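Local atomic coordinates of protease Do-like 1, chloroplastic (PDB entry 3QO6), a protein that acts as a chloroplast serine protease of the HtrA (Deg) type, required at high temperature and possibly involved in degrading damaged proteins. Residues T161-Q166 with D299-L304; V20-E25 with K130-G135; D85-D90 with K111-P116; P28-I33 with L140-T145. One frame throughout, in Å; residues are numbered along the deposited sequence.

From the N terminus, helix residues 20-25 open interaction 2, and residues 28-33 open interaction 4 soon after. Interaction 3 then closes a short loop from 85-90 to 111-116, within the first barrel of the protease. The long loops end at 130-135 (interaction 2) and 140-145 (interaction 4). These two cross, because their segments alternate, and interaction 3 is nested inside both. Interaction 2 lays the N-terminal helix on the second barrel; interaction 4 joins the first barrel to the second. The two touch, since strands 130-135 and 143-157 are sheet neighbours. Interaction 1 follows in series and joins the protease domain to the PDZ domain through 161-166 and 299-304.

Interaction 1: T161-Q166 with D299-L304; sequences TGRPIQ and DLYRIL
Tyr301 receives Arg163 and Pro164 over one face of its ring. Two CH-pi contacts form there. Pro164 CD sits 3.6 Å from the centroid of the Tyr301 ring, displaced toward the rim on the CD1 side. Arg163 CG lies 4.3 Å from the same Tyr301 centroid. The Arg163 chain is extended from CG to NE, with CG anti to the backbone N (chi1 -179°). This carries the guanidinium beyond the CD2-CE2 edge of the ring, away from Pro164. Tyr301 CD2 lies over the centre of that group, 3.6 Å from Arg163 CZ. The two planes are turned 63° apart, so the groups are not stacked.

The contact joins the protease and PDZ domains of an HtrA protein. Segment 161-166 appears to match the L3 sensor loop of DegS and DegP. Helix 297-304 belongs to the PDZ domain and also meets a bound peptide. Tyr301 OH hydrogen-bonds to the backbone of that peptide.

Looser van der Waals packing adds a second patch. The Gln166 amide crosses the base of Arg302, with NE2 3.9 Å from Arg302 CB. The Arg302 guanidinium leads away and forms a salt bridge within the helix, its NH2 3.5 Å from Asp299 OD1.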
loop_
_atom_site.group_PDB
_atom_site.type_symbol
_atom_site.label_atom_id
_atom_site.label_comp_id
_atom_site.label_asym_id
_atom_site.label_seq_id
_atom_site.Cartn_x
_atom_site.Cartn_y
_atom_site.Cartn_z
ATOM N N THR B 161 15.221 -8.493 22.623
ATOM C CA THR B 161 16.678 -8.457 22.523
ATOM C C THR B 161 17.131 -9.284 21.330
ATOM O O THR B 161 18.248 -9.138 20.851
ATOM C CB THR B 161 17.337 -9.077 23.756
ATOM O OG1 THR B 161 16.741 -8.529 24.939
ATOM C CG2 THR B 161 18.837 -8.792 23.752
ATOM N N GLY B 162 16.253 -10.165 20.866
ATOM C CA GLY B 162 16.585 -11.015 19.739
ATOM C C GLY B 162 17.065 -12.361 20.239
ATOM O O GLY B 162 16.931 -13.383 19.557
ATOM N N ARG B 163 17.634 -12.353 21.442
ATOM C CA ARG B 163 18.130 -13.567 22.063
ATOM C C ARG B 163 16.958 -14.542 22.182
ATOM O O ARG B 163 15.839 -14.141 22.464
ATOM C CB ARG B 163 18.696 -13.246 23.451
ATOM C CG ARG B 163 19.254 -14.463 24.159
ATOM C CD ARG B 163 19.978 -14.139 25.451
ATOM N NE ARG B 163 20.540 -15.361 26.028
ATOM C CZ ARG B 163 21.836 -15.560 26.258
ATOM N NH1 ARG B 163 22.720 -14.604 25.961
ATOM N NH2 ARG B 163 22.243 -16.723 26.771
ATOM N N PRO B 164 17.193 -15.838 21.940
ATOM C CA PRO B 164 16.086 -16.794 22.051
ATOM C C PRO B 164 15.702 -17.102 23.499
ATOM O O PRO B 164 16.552 -17.097 24.381
ATOM C CB PRO B 164 16.632 -18.020 21.335
ATOM C CG PRO B 164 18.089 -17.962 21.670
ATOM C CD PRO B 164 18.401 -16.497 21.417
ATOM N N ILE B 165 14.418 -17.346 23.740
ATOM C CA ILE B 165 13.959 -17.692 25.072
ATOM C C ILE B 165 13.659 -19.178 24.985
ATOM O O ILE B 165 12.841 -19.601 24.172
ATOM C CB ILE B 165 12.675 -16.959 25.462
ATOM C CG1 ILE B 165 12.844 -15.452 25.263
ATOM C CG2 ILE B 165 12.346 -17.250 26.905
ATOM C CD1 ILE B 165 11.608 -14.607 25.670
ATOM N N GLN B 166 14.339 -19.975 25.799
ATOM C CA GLN B 166 14.134 -21.408 25.782
ATOM C C GLN B 166 12.968 -21.816 26.666
ATOM O O GLN B 166 12.427 -21.019 27.424
ATOM C CB GLN B 166 15.392 -22.120 26.279
ATOM C CG GLN B 166 16.390 -22.557 25.209
ATOM C CD GLN B 166 17.084 -21.400 24.506
ATOM O OE1 GLN B 166 17.619 -20.484 25.147
ATOM N NE2 GLN B 166 17.101 -21.449 23.175
ATOM N N ASP B 299 21.946 -23.046 19.000
ATOM C CA ASP B 299 22.689 -24.060 19.725
ATOM C C ASP B 299 23.619 -23.440 20.752
ATOM O O ASP B 299 23.675 -23.895 21.896
ATOM C CB ASP B 299 23.492 -24.943 18.759
ATOM C CG ASP B 299 22.604 -25.890 17.943
ATOM O OD1 ASP B 299 21.536 -26.316 18.458
ATOM O OD2 ASP B 299 22.992 -26.223 16.794
ATOM N N LEU B 300 24.338 -22.396 20.346
ATOM C CA LEU B 300 25.266 -21.725 21.245
ATOM C C LEU B 300 24.479 -21.134 22.404
ATOM O O LEU B 300 24.718 -21.455 23.564
ATOM C CB LEU B 300 26.021 -20.624 20.503
ATOM C CG LEU B 300 27.172 -19.951 21.256
ATOM C CD1 LEU B 300 28.241 -21.001 21.609
ATOM C CD2 LEU B 300 27.764 -18.811 20.394
ATOM N N TYR B 301 23.519 -20.283 22.070
ATOM C CA TYR B 301 22.679 -19.642 23.062
ATOM C C TYR B 301 22.159 -20.625 24.060
ATOM O O TYR B 301 22.352 -20.470 25.257
ATOM C CB TYR B 301 21.485 -18.981 22.400
ATOM C CG TYR B 301 21.766 -17.586 21.947
ATOM C CD1 TYR B 301 21.499 -17.198 20.629
ATOM C CD2 TYR B 301 22.313 -16.651 22.825
ATOM C CE1 TYR B 301 21.769 -15.916 20.196
ATOM C CE2 TYR B 301 22.593 -15.370 22.400
ATOM C CZ TYR B 301 22.315 -15.004 21.082
ATOM O OH TYR B 301 22.576 -13.725 20.647
ATOM N N ARG B 302 21.481 -21.633 23.534
ATOM C CA ARG B 302 20.867 -22.667 24.336
ATOM C C ARG B 302 21.868 -23.270 25.305
ATOM O O ARG B 302 21.585 -23.401 26.498
ATOM C CB ARG B 302 20.295 -23.744 23.410
ATOM C CG ARG B 302 19.442 -24.802 24.088
ATOM C CD ARG B 302 19.041 -25.885 23.083
ATOM N NE ARG B 302 20.168 -26.306 22.245
ATOM C CZ ARG B 302 21.335 -26.782 22.696
ATOM N NH1 ARG B 302 21.567 -26.921 24.001
ATOM N NH2 ARG B 302 22.294 -27.109 21.833
ATOM N N ILE B 303 23.047 -23.609 24.802
ATOM C CA ILE B 303 24.053 -24.224 25.639
ATOM C C ILE B 303 24.584 -23.301 26.742
ATOM O O ILE B 303 24.725 -23.735 27.877
ATOM C CB ILE B 303 25.198 -24.763 24.779
ATOM C CG1 ILE B 303 25.873 -25.919 25.495
ATOM C CG2 ILE B 303 26.201 -23.685 24.522
ATOM C CD1 ILE B 303 24.899 -26.975 25.987
ATOM N N LEU B 304 24.872 -22.039 26.435
ATOM C CA LEU B 304 25.351 -21.123 27.472
ATOM C C LEU B 304 24.251 -20.815 28.466
ATOM O O LEU B 304 24.515 -20.422 29.594
ATOM C CB LEU B 304 25.822 -19.802 26.887
ATOM C CG LEU B 304 27.315 -19.608 26.638
ATOM C CD1 LEU B 304 27.786 -20.490 25.497
ATOM C CD2 LEU B 304 27.548 -18.147 26.309
#

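Interaction 2: V20-E25 with K130-G135; sequences VRLFQE and KVFAIG
Leu22 and Phe23 project from the N-terminal helix and pack against Phe132 and Ile134. The partners lie on strand 130-135 of the second beta-barrel in the chymotrypsin-like protease fold. Phe132 and Ile134 face the helix. Val131 and Ala133 turn the other way, onto Leu184 of the same sheet.

One CH-pi contact is well centred. Leu22 CD1 stands over the middle of the Phe132 ring, 3.7 Å from its centroid and only 12° off the normal. Leu22 CG is anti to the backbone N (chi1 -179°), which directs the branch toward the strand, where both methyls meet Phe132. The second methyl, CD2, comes to 4.0 Å from Phe132 CB, nearer the root of the ring.

The other pair is plain apolar packing. The Phe23 ring closes in on the end of Ile134. Ile134 CD1 approaches Phe23 CD1 obliquely. The same ring also touches Leu144 on the neighbouring strand 143-157.

Polar and subunit contacts lie around this apolar patch. Lys130 NZ forms a salt bridge with Asp15, near the start of the same helix. Lys130 N hydrogen-bonds to Glu16 of a third subunit. Val20 and Phe23 pack on Gly128 and Val127 of a second subunit, so the helix is held between its own barrel and a neighbour. Across the intrachain contact, Phe23 CD1 lies 3.8 Å from Ile134 CD1, while Ile134 CG2 lies 4.2 Å from Phe23 CE1.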
loop_
_atom_site.group_PDB
_atom_site.type_symbol
_atom_site.label_atom_id
_atom_site.label_comp_id
_atom_site.label_asym_id
_atom_site.label_seq_id
_atom_site.Cartn_x
_atom_site.Cartn_y
_atom_site.Cartn_z
ATOM N N VAL B 20 -15.617 -21.304 36.101
ATOM C CA VAL B 20 -16.252 -20.120 36.689
ATOM C C VAL B 20 -15.554 -19.789 38.023
ATOM O O VAL B 20 -15.192 -18.629 38.312
ATOM C CB VAL B 20 -17.735 -20.356 37.019
ATOM C CG1 VAL B 20 -18.267 -19.209 37.940
ATOM C CG2 VAL B 20 -18.518 -20.440 35.740
ATOM N N ARG B 21 -15.379 -20.836 38.822
ATOM C CA ARG B 21 -14.737 -20.723 40.110
ATOM C C ARG B 21 -13.289 -20.267 39.989
ATOM O O ARG B 21 -12.883 -19.262 40.603
ATOM C CB ARG B 21 -14.804 -22.068 40.847
ATOM C CG ARG B 21 -16.150 -22.315 41.558
ATOM C CD ARG B 21 -16.296 -23.731 42.141
ATOM N NE ARG B 21 -17.634 -23.905 42.708
ATOM C CZ ARG B 21 -18.139 -25.053 43.154
ATOM N NH1 ARG B 21 -17.423 -26.177 43.111
ATOM N NH2 ARG B 21 -19.375 -25.071 43.645
ATOM N N LEU B 22 -12.514 -21.003 39.198
ATOM C CA LEU B 22 -11.119 -20.673 39.008
ATOM C C LEU B 22 -10.974 -19.201 38.685
ATOM O O LEU B 22 -10.091 -18.527 39.201
ATOM C CB LEU B 22 -10.550 -21.516 37.892
ATOM C CG LEU B 22 -9.080 -21.325 37.569
ATOM C CD1 LEU B 22 -8.578 -22.587 36.864
ATOM C CD2 LEU B 22 -8.889 -20.061 36.702
ATOM N N PHE B 23 -11.860 -18.686 37.846
ATOM C CA PHE B 23 -11.785 -17.272 37.495
ATOM C C PHE B 23 -12.068 -16.350 38.669
ATOM O O PHE B 23 -11.320 -15.409 38.893
ATOM C CB PHE B 23 -12.751 -16.904 36.360
ATOM C CG PHE B 23 -12.667 -15.460 35.958
ATOM C CD1 PHE B 23 -11.582 -14.993 35.224
ATOM C CD2 PHE B 23 -13.644 -14.556 36.363
ATOM C CE1 PHE B 23 -11.471 -13.636 34.901
ATOM C CE2 PHE B 23 -13.542 -13.207 36.047
ATOM C CZ PHE B 23 -12.452 -12.744 35.319
ATOM N N GLN B 24 -13.147 -16.591 39.412
ATOM C CA GLN B 24 -13.435 -15.700 40.526
ATOM C C GLN B 24 -12.346 -15.766 41.583
ATOM O O GLN B 24 -11.971 -14.733 42.137
ATOM C CB GLN B 24 -14.814 -15.968 41.135
ATOM C CG GLN B 24 -15.104 -17.394 41.451
ATOM C CD GLN B 24 -16.533 -17.599 41.984
ATOM O OE1 GLN B 24 -17.524 -17.237 41.325
ATOM N NE2 GLN B 24 -16.639 -18.190 43.183
ATOM N N GLU B 25 -11.804 -16.949 41.838
ATOM C CA GLU B 25 -10.742 -17.062 42.834
ATOM C C GLU B 25 -9.469 -16.287 42.477
ATOM O O GLU B 25 -8.851 -15.649 43.351
ATOM C CB GLU B 25 -10.329 -18.514 43.046
ATOM C CG GLU B 25 -11.346 -19.427 43.654
ATOM C CD GLU B 25 -10.751 -20.813 43.886
ATOM O OE1 GLU B 25 -11.384 -21.820 43.477
ATOM O OE2 GLU B 25 -9.641 -20.889 44.475
ATOM N N LYS B 130 -5.800 -28.498 30.331
ATOM C CA LYS B 130 -6.410 -27.167 30.160
ATOM C C LYS B 130 -5.673 -25.967 30.765
ATOM O O LYS B 130 -4.997 -26.093 31.796
ATOM C CB LYS B 130 -7.848 -27.162 30.691
ATOM C CG LYS B 130 -8.665 -28.207 30.013
ATOM C CD LYS B 130 -10.143 -28.106 30.309
ATOM C CE LYS B 130 -10.909 -29.289 29.662
ATOM N NZ LYS B 130 -12.334 -29.375 30.133
ATOM N N VAL B 131 -5.785 -24.808 30.109
ATOM C CA VAL B 131 -5.187 -23.594 30.641
ATOM C C VAL B 131 -6.183 -22.443 30.612
ATOM O O VAL B 131 -7.180 -22.448 29.860
ATOM C CB VAL B 131 -3.931 -23.182 29.904
ATOM C CG1 VAL B 131 -2.834 -24.199 30.163
ATOM C CG2 VAL B 131 -4.217 -23.018 28.430
ATOM N N PHE B 132 -5.906 -21.458 31.459
ATOM C CA PHE B 132 -6.758 -20.296 31.600
ATOM C C PHE B 132 -5.898 -19.043 31.534
ATOM O O PHE B 132 -4.953 -18.885 32.318
ATOM C CB PHE B 132 -7.483 -20.384 32.941
ATOM C CG PHE B 132 -8.200 -21.669 33.133
ATOM C CD1 PHE B 132 -9.570 -21.733 32.963
ATOM C CD2 PHE B 132 -7.484 -22.846 33.344
ATOM C CE1 PHE B 132 -10.233 -22.958 32.986
ATOM C CE2 PHE B 132 -8.120 -24.085 33.365
ATOM C CZ PHE B 132 -9.504 -24.144 33.183
ATOM N N ALA B 133 -6.206 -18.158 30.588
ATOM C CA ALA B 133 -5.431 -16.938 30.466
ATOM C C ALA B 133 -6.273 -15.767 30.917
ATOM O O ALA B 133 -7.428 -15.650 30.527
ATOM C CB ALA B 133 -4.998 -16.737 29.044
ATOM N N ILE B 134 -5.716 -14.914 31.767
ATOM C CA ILE B 134 -6.435 -13.749 32.209
ATOM C C ILE B 134 -5.499 -12.602 31.902
ATOM O O ILE B 134 -4.309 -12.674 32.205
ATOM C CB ILE B 134 -6.724 -13.780 33.699
ATOM C CG1 ILE B 134 -7.506 -15.036 34.052
ATOM C CG2 ILE B 134 -7.537 -12.553 34.100
ATOM C CD1 ILE B 134 -7.761 -15.184 35.561
ATOM N N GLY B 135 -6.041 -11.560 31.275
ATOM C CA GLY B 135 -5.259 -10.392 30.906
ATOM C C GLY B 135 -6.174 -9.248 30.490
ATOM O O GLY B 135 -7.349 -9.223 30.879
#

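Interaction 3: D85-D90 with K111-P116; sequences DQTTFD and KNKLRP
Lys113 reaches across to Asp85 and Thr87, and its amino group makes the polar contacts. From CB, which points toward the other segment, the Lys113 chain runs to CG, 3.9 Å from Asp85 OD2. Lys113 CD comes closer to the same carboxylate oxygen, at 3.6 Å from Asp85 OD2. The chain bends at chi3 (42°), which turns Lys113 CE in beside Asp85 OD2 and to 3.4 Å from Thr87 OG1. The Asp85 side chain crosses the lysine at about a right angle.

These residues lie at the surface of the first barrel in the trypsin-like protease domain. Asp85 and Thr87 belong to the turn of the hairpin between strands 78-82 and 88-97. Lys113 sits in the long loop after strand 102-107.

At the tip, Lys113 NZ donates a hydrogen bond of 2.7 Å to Thr87 OG1, the two side chains meeting tip to tip. Lys113 NZ is also in a salt bridge, 3.3 Å from Asp85 OD2. Within the turn, Asp85 OD1 accepts from Thr87 N and Thr87 OG1. The backbone bond makes an Asx turn, although the position of OD1 is less certain. Away from Asp85, Lys113 NZ lies near the plane of the Phe89 ring, at its edge, 3.9 Å from Phe89 CZ.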
loop_
_atom_site.group_PDB
_atom_site.type_symbol
_atom_site.label_atom_id
_atom_site.label_comp_id
_atom_site.label_asym_id
_atom_site.label_seq_id
_atom_site.Cartn_x
_atom_site.Cartn_y
_atom_site.Cartn_z
ATOM N N ASP B 85 -10.300 -3.932 42.242
ATOM C CA ASP B 85 -11.294 -2.914 42.632
ATOM C C ASP B 85 -11.196 -1.556 41.946
ATOM O O ASP B 85 -11.959 -0.661 42.259
ATOM C CB ASP B 85 -11.220 -2.661 44.125
ATOM C CG ASP B 85 -9.836 -2.210 44.562
ATOM O OD1 ASP B 85 -9.211 -1.417 43.829
ATOM O OD2 ASP B 85 -9.376 -2.643 45.642
ATOM N N GLN B 86 -10.243 -1.398 41.035
ATOM C CA GLN B 86 -10.042 -0.151 40.295
ATOM C C GLN B 86 -9.187 0.933 40.963
ATOM O O GLN B 86 -8.940 1.988 40.369
ATOM C CB GLN B 86 -11.382 0.431 39.872
ATOM C CG GLN B 86 -12.152 -0.505 38.962
ATOM C CD GLN B 86 -11.297 -1.038 37.822
ATOM O OE1 GLN B 86 -10.695 -0.270 37.062
ATOM N NE2 GLN B 86 -11.242 -2.362 37.695
ATOM N N THR B 87 -8.729 0.677 42.186
ATOM C CA THR B 87 -7.866 1.625 42.868
ATOM C C THR B 87 -6.536 1.606 42.109
ATOM O O THR B 87 -5.888 0.573 42.032
ATOM C CB THR B 87 -7.637 1.203 44.333
ATOM O OG1 THR B 87 -7.042 -0.099 44.373
ATOM C CG2 THR B 87 -8.967 1.173 45.094
ATOM N N THR B 88 -6.137 2.732 41.527
ATOM C CA THR B 88 -4.883 2.791 40.777
ATOM C C THR B 88 -3.699 3.292 41.611
ATOM O O THR B 88 -3.835 4.234 42.384
ATOM C CB THR B 88 -5.027 3.674 39.499
ATOM O OG1 THR B 88 -3.746 3.790 38.864
ATOM C CG2 THR B 88 -5.572 5.089 39.837
ATOM N N PHE B 89 -2.538 2.650 41.459
ATOM C CA PHE B 89 -1.335 3.023 42.212
ATOM C C PHE B 89 -0.147 3.346 41.320
ATOM O O PHE B 89 -0.093 2.955 40.144
ATOM C CB PHE B 89 -0.901 1.907 43.159
ATOM C CG PHE B 89 -1.961 1.469 44.112
ATOM C CD1 PHE B 89 -1.666 1.298 45.458
ATOM C CD2 PHE B 89 -3.241 1.177 43.672
ATOM C CE1 PHE B 89 -2.635 0.838 46.351
ATOM C CE2 PHE B 89 -4.210 0.720 44.547
ATOM C CZ PHE B 89 -3.907 0.549 45.891
ATOM N N ASP B 90 0.812 4.066 41.899
ATOM C CA ASP B 90 2.030 4.434 41.183
ATOM C C ASP B 90 2.989 3.283 41.447
ATOM O O ASP B 90 3.017 2.739 42.568
ATOM C CB ASP B 90 2.588 5.751 41.716
ATOM C CG ASP B 90 3.082 6.654 40.605
ATOM O OD1 ASP B 90 4.108 6.323 39.958
ATOM O OD2 ASP B 90 2.428 7.697 40.369
ATOM N N LYS B 111 -1.921 -4.489 52.260
ATOM C CA LYS B 111 -1.839 -5.950 52.187
ATOM C C LYS B 111 -3.167 -6.693 52.032
ATOM O O LYS B 111 -3.189 -7.842 51.584
ATOM C CB LYS B 111 -1.101 -6.493 53.421
ATOM C CG LYS B 111 0.232 -5.796 53.708
ATOM C CD LYS B 111 0.872 -6.292 55.005
ATOM C CE LYS B 111 1.750 -5.203 55.658
ATOM N NZ LYS B 111 0.977 -3.993 56.127
ATOM N N ASN B 112 -4.271 -6.050 52.394
ATOM C CA ASN B 112 -5.588 -6.684 52.303
ATOM C C ASN B 112 -6.119 -6.751 50.871
ATOM O O ASN B 112 -6.925 -7.627 50.551
ATOM C CB ASN B 112 -6.623 -5.946 53.185
ATOM C CG ASN B 112 -7.207 -4.693 52.507
ATOM O OD1 ASN B 112 -6.520 -3.682 52.339
ATOM N ND2 ASN B 112 -8.483 -4.768 52.115
ATOM N N LYS B 113 -5.679 -5.818 50.033
ATOM C CA LYS B 113 -6.105 -5.761 48.648
ATOM C C LYS B 113 -5.073 -6.410 47.729
ATOM O O LYS B 113 -4.957 -6.054 46.561
ATOM C CB LYS B 113 -6.332 -4.305 48.261
ATOM C CG LYS B 113 -7.538 -3.689 48.943
ATOM C CD LYS B 113 -7.610 -2.187 48.723
ATOM C CE LYS B 113 -7.277 -1.790 47.287
ATOM N NZ LYS B 113 -7.530 -0.343 47.017
ATOM N N LEU B 114 -4.337 -7.376 48.271
ATOM C CA LEU B 114 -3.298 -8.083 47.538
ATOM C C LEU B 114 -3.333 -9.605 47.682
ATOM O O LEU B 114 -3.016 -10.159 48.746
ATOM C CB LEU B 114 -1.903 -7.599 47.970
ATOM C CG LEU B 114 -1.464 -6.180 47.600
ATOM C CD1 LEU B 114 -0.098 -5.892 48.188
ATOM C CD2 LEU B 114 -1.410 -6.024 46.089
ATOM N N ARG B 115 -3.707 -10.281 46.595
ATOM C CA ARG B 115 -3.739 -11.737 46.584
ATOM C C ARG B 115 -2.583 -12.200 45.721
ATOM O O ARG B 115 -2.523 -11.890 44.542
ATOM C CB ARG B 115 -5.057 -12.249 45.992
ATOM C CG ARG B 115 -5.176 -13.783 45.909
ATOM C CD ARG B 115 -6.529 -14.237 45.318
ATOM N NE ARG B 115 -6.702 -15.692 45.313
ATOM C CZ ARG B 115 -6.216 -16.509 44.376
ATOM N NH1 ARG B 115 -5.529 -16.017 43.357
ATOM N NH2 ARG B 115 -6.402 -17.825 44.459
ATOM N N PRO B 116 -1.605 -12.893 46.311
ATOM C CA PRO B 116 -0.516 -13.333 45.430
ATOM C C PRO B 116 -0.984 -14.640 44.747
ATOM O O PRO B 116 -1.488 -15.536 45.436
ATOM C CB PRO B 116 0.660 -13.522 46.406
ATOM C CG PRO B 116 -0.018 -13.924 47.679
ATOM C CD PRO B 116 -1.238 -13.025 47.736
#

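Interaction 4: P28-I33 with L140-T145; sequences PSVVYI and LDHTLT
His142 lays one face of its imidazole against Val30 at the junction of the two beta-barrels of the chymotrypsin-like protease fold. Val30 opens strand 30-40 of the first barrel. His142 stands just before strand 143-157 of the second. Val30 CB makes a CH-pi contact, 4.1 Å from the centroid of the His142 ring and 28° off its normal. Val30 CG1 lies over the rim, 4.1 Å from His142 NE2. The carbonyl oxygen of Val30 is also close to NE2, but the angle is too poor for a hydrogen bond.

The second direct contact is polar against aromatic. Asp141 OD1 meets the edge of the Tyr32 ring, 3.6 Å from CD1. Carboxylate and ring are nearly coplanar, 15° apart. Asp141 CG is anti to the backbone N (chi1 -170°), and this brings the carboxylate toward the ring.

A second shell positions these groups. Thr27 OG1 hydrogen-bonds to His142 ND1, which restrains the rotation of the imidazole. Asn136 OD1 accepts from His142 N. Tyr32 OH is hydrogen-bonded to Ser54 OG. His142 and Thr143 both face Gly135 in a G1 beta bulge, with His142 in a left-handed backbone conformation.

Thr143 extends the network to a second subunit, whose Gln170 and Arg154 hydrogen-bond to its OG1. That hydroxyl also donates to Leu140 O at 2.9 Å, from well above the carbonyl plane.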
loop_
_atom_site.group_PDB
_atom_site.type_symbol
_atom_site.label_atom_id
_atom_site.label_comp_id
_atom_site.label_asym_id
_atom_site.label_seq_id
_atom_site.Cartn_x
_atom_site.Cartn_y
_atom_site.Cartn_z
ATOM N N PRO B 28 -8.772 -11.652 41.153
ATOM C CA PRO B 28 -8.309 -10.619 42.085
ATOM C C PRO B 28 -6.798 -10.438 42.036
ATOM O O PRO B 28 -6.308 -9.331 42.214
ATOM C CB PRO B 28 -8.786 -11.139 43.428
ATOM C CG PRO B 28 -10.076 -11.798 43.071
ATOM C CD PRO B 28 -9.658 -12.599 41.855
ATOM N N SER B 29 -6.058 -11.515 41.785
ATOM C CA SER B 29 -4.605 -11.420 41.696
ATOM C C SER B 29 -4.106 -10.730 40.430
ATOM O O SER B 29 -2.919 -10.415 40.313
ATOM C CB SER B 29 -3.973 -12.808 41.726
ATOM O OG SER B 29 -4.223 -13.452 42.945
ATOM N N VAL B 30 -4.987 -10.492 39.472
ATOM C CA VAL B 30 -4.530 -9.892 38.218
ATOM C C VAL B 30 -4.666 -8.386 38.265
ATOM O O VAL B 30 -5.589 -7.882 38.886
ATOM C CB VAL B 30 -5.300 -10.527 36.969
ATOM C CG1 VAL B 30 -4.940 -9.828 35.686
ATOM C CG2 VAL B 30 -4.922 -12.008 36.834
ATOM N N VAL B 31 -3.740 -7.676 37.617
ATOM C CA VAL B 31 -3.758 -6.215 37.597
ATOM C C VAL B 31 -3.596 -5.637 36.187
ATOM O O VAL B 31 -3.098 -6.332 35.282
ATOM C CB VAL B 31 -2.623 -5.620 38.488
ATOM C CG1 VAL B 31 -2.654 -6.284 39.861
ATOM C CG2 VAL B 31 -1.241 -5.787 37.804
ATOM N N TYR B 32 -4.012 -4.370 36.018
ATOM C CA TYR B 32 -3.901 -3.654 34.749
ATOM C C TYR B 32 -2.674 -2.714 34.878
ATOM O O TYR B 32 -2.489 -2.089 35.902
ATOM C CB TYR B 32 -5.198 -2.871 34.514
ATOM C CG TYR B 32 -5.427 -2.347 33.093
ATOM C CD1 TYR B 32 -6.598 -2.679 32.382
ATOM C CD2 TYR B 32 -4.517 -1.468 32.483
ATOM C CE1 TYR B 32 -6.857 -2.143 31.098
ATOM C CE2 TYR B 32 -4.759 -0.927 31.208
ATOM C CZ TYR B 32 -5.928 -1.264 30.516
ATOM O OH TYR B 32 -6.151 -0.738 29.251
ATOM N N ILE B 33 -1.828 -2.618 33.858
ATOM C CA ILE B 33 -0.646 -1.761 33.925
ATOM C C ILE B 33 -0.648 -0.631 32.888
ATOM O O ILE B 33 -0.759 -0.891 31.702
ATOM C CB ILE B 33 0.640 -2.618 33.707
ATOM C CG1 ILE B 33 0.912 -3.471 34.958
ATOM C CG2 ILE B 33 1.844 -1.720 33.324
ATOM C CD1 ILE B 33 2.179 -4.353 34.857
ATOM N N LEU B 140 -9.806 -4.698 27.415
ATOM C CA LEU B 140 -10.931 -5.370 28.061
ATOM C C LEU B 140 -10.393 -5.978 29.360
ATOM O O LEU B 140 -9.740 -7.005 29.376
ATOM C CB LEU B 140 -11.505 -6.421 27.109
ATOM C CG LEU B 140 -12.068 -5.779 25.826
ATOM C CD1 LEU B 140 -12.184 -6.810 24.712
ATOM C CD2 LEU B 140 -13.430 -5.154 26.127
ATOM N N ASP B 141 -10.659 -5.273 30.448
ATOM C CA ASP B 141 -10.206 -5.606 31.801
ATOM C C ASP B 141 -10.432 -7.032 32.317
ATOM O O ASP B 141 -11.561 -7.479 32.432
ATOM C CB ASP B 141 -10.843 -4.591 32.778
ATOM C CG ASP B 141 -10.259 -4.660 34.195
ATOM O OD1 ASP B 141 -9.104 -4.204 34.415
ATOM O OD2 ASP B 141 -10.965 -5.169 35.101
ATOM N N HIS B 142 -9.348 -7.745 32.635
ATOM C CA HIS B 142 -9.468 -9.091 33.214
ATOM C C HIS B 142 -10.239 -10.090 32.354
ATOM O O HIS B 142 -11.121 -10.810 32.832
ATOM C CB HIS B 142 -10.130 -9.008 34.617
ATOM C CG HIS B 142 -9.246 -8.420 35.685
ATOM N ND1 HIS B 142 -9.060 -9.025 36.912
ATOM C CD2 HIS B 142 -8.478 -7.302 35.699
ATOM C CE1 HIS B 142 -8.215 -8.310 37.632
ATOM N NE2 HIS B 142 -7.847 -7.261 36.919
ATOM N N THR B 143 -9.898 -10.127 31.078
ATOM C CA THR B 143 -10.536 -11.035 30.156
ATOM C C THR B 143 -10.041 -12.457 30.381
ATOM O O THR B 143 -8.839 -12.701 30.553
ATOM C CB THR B 143 -10.209 -10.657 28.729
ATOM O OG1 THR B 143 -10.920 -9.466 28.396
ATOM C CG2 THR B 143 -10.576 -11.790 27.772
ATOM N N LEU B 144 -10.973 -13.395 30.372
ATOM C CA LEU B 144 -10.611 -14.782 30.519
ATOM C C LEU B 144 -10.712 -15.492 29.158
ATOM O O LEU B 144 -11.679 -15.327 28.418
ATOM C CB LEU B 144 -11.568 -15.457 31.511
ATOM C CG LEU B 144 -11.529 -16.992 31.548
ATOM C CD1 LEU B 144 -10.347 -17.443 32.351
ATOM C CD2 LEU B 144 -12.776 -17.530 32.141
ATOM N N THR B 145 -9.702 -16.260 28.812
ATOM C CA THR B 145 -9.781 -17.057 27.595
ATOM C C THR B 145 -9.213 -18.400 27.994
ATOM O O THR B 145 -8.271 -18.490 28.785
ATOM C CB THR B 145 -8.962 -16.500 26.408
ATOM O OG1 THR B 145 -7.632 -16.212 26.851
ATOM C CG2 THR B 145 -9.675 -15.257 25.773
#